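Local structure of UPF0311 protein CA_C3321 (Clostridium acetobutylicum ATCC 824, 3G7G) at the interface of chains A and B. The protein is of unknown function, belongs to the UPF0311 (DUF3237) family, and packs in the crystal as a two-fold symmetric pair within a four-chain assembly. Coordinates in Å, arbitrary orientation; residue numbers count along the deposited sequence, not the author numbering. Chains: chain A/B, UPF0311 protein CA_C3321.

The interface of chains A and B. Residues chain A 56, 78, 80, 86, 88, 127; chain B 26-28.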
ATOM      1  N   LEU A  56      -4.766  -1.055 -22.921  1.00 28.35           N
ATOM      2  CA  LEU A  56      -5.037  -2.491 -23.150  1.00 28.52           C
ATOM      3  C   LEU A  56      -6.299  -2.938 -22.379  1.00 28.79           C
ATOM      4  O   LEU A  56      -6.825  -2.182 -21.576  1.00 29.40           O
ATOM      5  CB  LEU A  56      -3.815  -3.306 -22.718  1.00 28.23           C
ATOM      6  CG  LEU A  56      -2.524  -3.152 -23.514  1.00 28.10           C
ATOM      7  CD1 LEU A  56      -1.319  -3.886 -22.858  1.00 25.50           C
ATOM      8  CD2 LEU A  56      -2.738  -3.652 -24.966  1.00 30.54           C
ATOM      9  N   ALA A  78      -3.111  -0.752 -18.211  1.00 24.26           N
ATOM     10  CA  ALA A  78      -1.852  -0.884 -18.924  1.00 23.54           C
ATOM     11  C   ALA A  78      -2.011  -0.272 -20.292  1.00 24.17           C
ATOM     12  O   ALA A  78      -3.122  -0.158 -20.833  1.00 22.59           O
ATOM     13  CB  ALA A  78      -1.455  -2.343 -19.065  1.00 23.83           C
ATOM     14  N   ARG A  80      -0.041  -0.006 -24.252  1.00 24.84           N
ATOM     15  CA  ARG A  80       0.877  -0.558 -25.192  1.00 24.95           C
ATOM     16  C   ARG A  80       1.251   0.546 -26.134  1.00 25.82           C
ATOM     17  O   ARG A  80       0.380   1.125 -26.770  1.00 23.76           O
ATOM     18  CB  ARG A  80       0.200  -1.643 -25.978  1.00 25.46           C
ATOM     19  CG  ARG A  80       1.074  -2.198 -27.096  1.00 26.55           C
ATOM     20  CD  ARG A  80       1.066  -3.671 -27.053  1.00 28.62           C
ATOM     21  NE  ARG A  80       2.257  -4.103 -26.373  1.00 32.43           N
ATOM     22  CZ  ARG A  80       2.315  -5.052 -25.460  1.00 30.86           C
ATOM     23  NH1 ARG A  80       1.221  -5.668 -25.012  1.00 31.47           N
ATOM     24  NH2 ARG A  80       3.486  -5.334 -24.944  1.00 31.96           N
ATOM     25  N   ALA A  86       5.164  -2.185 -23.249  1.00 26.13           N
ATOM     26  CA  ALA A  86       4.027  -2.038 -22.371  1.00 25.64           C
ATOM     27  C   ALA A  86       4.413  -1.267 -21.128  1.00 25.61           C
ATOM     28  O   ALA A  86       5.567  -1.258 -20.713  1.00 25.54           O
ATOM     29  CB  ALA A  86       3.482  -3.412 -21.975  1.00 26.11           C
ATOM     30  N   TYR A  88       2.508  -0.761 -17.241  1.00 26.83           N
ATOM     31  CA  TYR A  88       1.479  -1.048 -16.283  1.00 26.38           C
ATOM     32  C   TYR A  88       1.400   0.119 -15.297  1.00 26.78           C
ATOM     33  O   TYR A  88       2.417   0.560 -14.732  1.00 28.37           O
ATOM     34  CB  TYR A  88       1.815  -2.342 -15.572  1.00 26.24           C
ATOM     35  CG  TYR A  88       0.900  -2.633 -14.447  1.00 26.58           C
ATOM     36  CD1 TYR A  88      -0.461  -2.871 -14.674  1.00 25.96           C
ATOM     37  CD2 TYR A  88       1.369  -2.659 -13.143  1.00 26.59           C
ATOM     38  CE1 TYR A  88      -1.334  -3.125 -13.615  1.00 25.81           C
ATOM     39  CE2 TYR A  88       0.514  -2.932 -12.094  1.00 26.02           C
ATOM     40  CZ  TYR A  88      -0.836  -3.146 -12.335  1.00 25.60           C
ATOM     41  OH  TYR A  88      -1.674  -3.424 -11.286  1.00 27.51           O
ATOM     42  N   TYR A 127       9.241  -2.743 -18.847  1.00 23.23           N
ATOM     43  CA  TYR A 127       9.957  -4.019 -19.109  1.00 23.24           C
ATOM     44  C   TYR A 127      11.038  -3.878 -20.167  1.00 23.63           C
ATOM     45  O   TYR A 127      11.405  -4.847 -20.870  1.00 23.87           O
ATOM     46  CB  TYR A 127       8.961  -5.127 -19.499  1.00 22.88           C
ATOM     47  CG  TYR A 127       7.701  -5.004 -18.698  1.00 21.91           C
ATOM     48  CD1 TYR A 127       7.586  -5.620 -17.465  1.00 23.20           C
ATOM     49  CD2 TYR A 127       6.653  -4.193 -19.130  1.00 19.33           C
ATOM     50  CE1 TYR A 127       6.447  -5.463 -16.694  1.00 24.01           C
ATOM     51  CE2 TYR A 127       5.500  -4.050 -18.373  1.00 20.89           C
ATOM     52  CZ  TYR A 127       5.419  -4.671 -17.134  1.00 21.08           C
ATOM     53  OH  TYR A 127       4.275  -4.549 -16.344  1.00 23.43           O
TER
ATOM     54  N   LEU B  26      -1.682 -10.691 -20.784  1.00 30.90           N
ATOM     55  CA  LEU B  26      -0.241 -10.466 -20.619  1.00 29.82           C
ATOM     56  C   LEU B  26       0.142  -9.019 -20.935  1.00 28.22           C
ATOM     57  O   LEU B  26      -0.078  -8.544 -22.037  1.00 29.10           O
ATOM     58  CB  LEU B  26       0.581 -11.434 -21.471  1.00 30.27           C
ATOM     59  CG  LEU B  26       2.121 -11.436 -21.219  1.00 32.03           C
ATOM     60  CD1 LEU B  26       2.470 -11.593 -19.742  1.00 34.00           C
ATOM     61  CD2 LEU B  26       2.827 -12.573 -22.023  1.00 31.92           C
ATOM     62  N   ILE B  27       0.723  -8.337 -19.956  1.00 26.18           N
ATOM     63  CA  ILE B  27       1.128  -6.957 -20.088  1.00 25.97           C
ATOM     64  C   ILE B  27       2.587  -6.913 -20.559  1.00 25.45           C
ATOM     65  O   ILE B  27       2.869  -6.401 -21.633  1.00 24.33           O
ATOM     66  CB  ILE B  27       0.954  -6.183 -18.764  1.00 26.36           C
ATOM     67  CG1 ILE B  27      -0.496  -6.340 -18.227  1.00 25.86           C
ATOM     68  CG2 ILE B  27       1.370  -4.695 -18.931  1.00 24.37           C
ATOM     69  CD1 ILE B  27      -1.565  -6.021 -19.285  1.00 26.36           C
ATOM     70  N   GLY B  28       3.506  -7.484 -19.782  1.00 24.11           N
ATOM     71  CA  GLY B  28       4.895  -7.493 -20.173  1.00 24.30           C
ATOM     72  C   GLY B  28       5.723  -8.330 -19.266  1.00 23.99           C
ATOM     73  O   GLY B  28       5.246  -8.727 -18.215  1.00 24.09           O
TER
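B:Ile27, on strand 25-30 of one DUF3237 chain, pushes its side chain down onto the sheet of the other, landing on small residues of strands 71-81 and 86-96. The methyl of A:Ala78 is the floor: its CB lies 3.7 Å from CG2 of B:Ile27 and equally near CD1, so the methyl meets CD1 head-on and CG2 from one side. With chi1 at -53°, CG2 is anti to the backbone N and points toward the tyrosine side of the pocket, while CG1 lies beside that nitrogen; the bend at chi2 (-51°) then carries CD1 toward A:Leu56. On the first side, A:Leu56 and B:Ile27 run past one another in opposite senses, touching loosely through their CD1 methyls at 4.2 Å. On the other, CG2 sits 3.9 Å from the phenol oxygen OH of A:Tyr127, while A:Tyr88 offers its CB rather than its ring. A:Ala86 adds a further methyl, its CB 3.9 Å from the same CG2.

An aromatic contact flanks this plug. The backbone of B:Gly28 lies flat over one face of the A:Tyr127 ring, with its carbonyl carbon C 3.8 Å from the ring centroid and shifted toward the rim. With no side chain on B:Gly28, its main chain can come right down on the ring.

Polar groups meet more loosely. The guanidinium of A:Arg80, carried by a chain bent at chi2 and chi3 (-99°), brings NH2 to 3.5 Å from the carbonyl O of B:Ile27, too long for a hydrogen bond, though its charge may still steady the carbonyl dipole. B:Leu26 skirts the patch, its carbonyl O also facing this guanidinium at longer range. The two-fold axis repeats the arrangement with the chains exchanged, although this pairing may belong to the crystal rather than to the protein in solution.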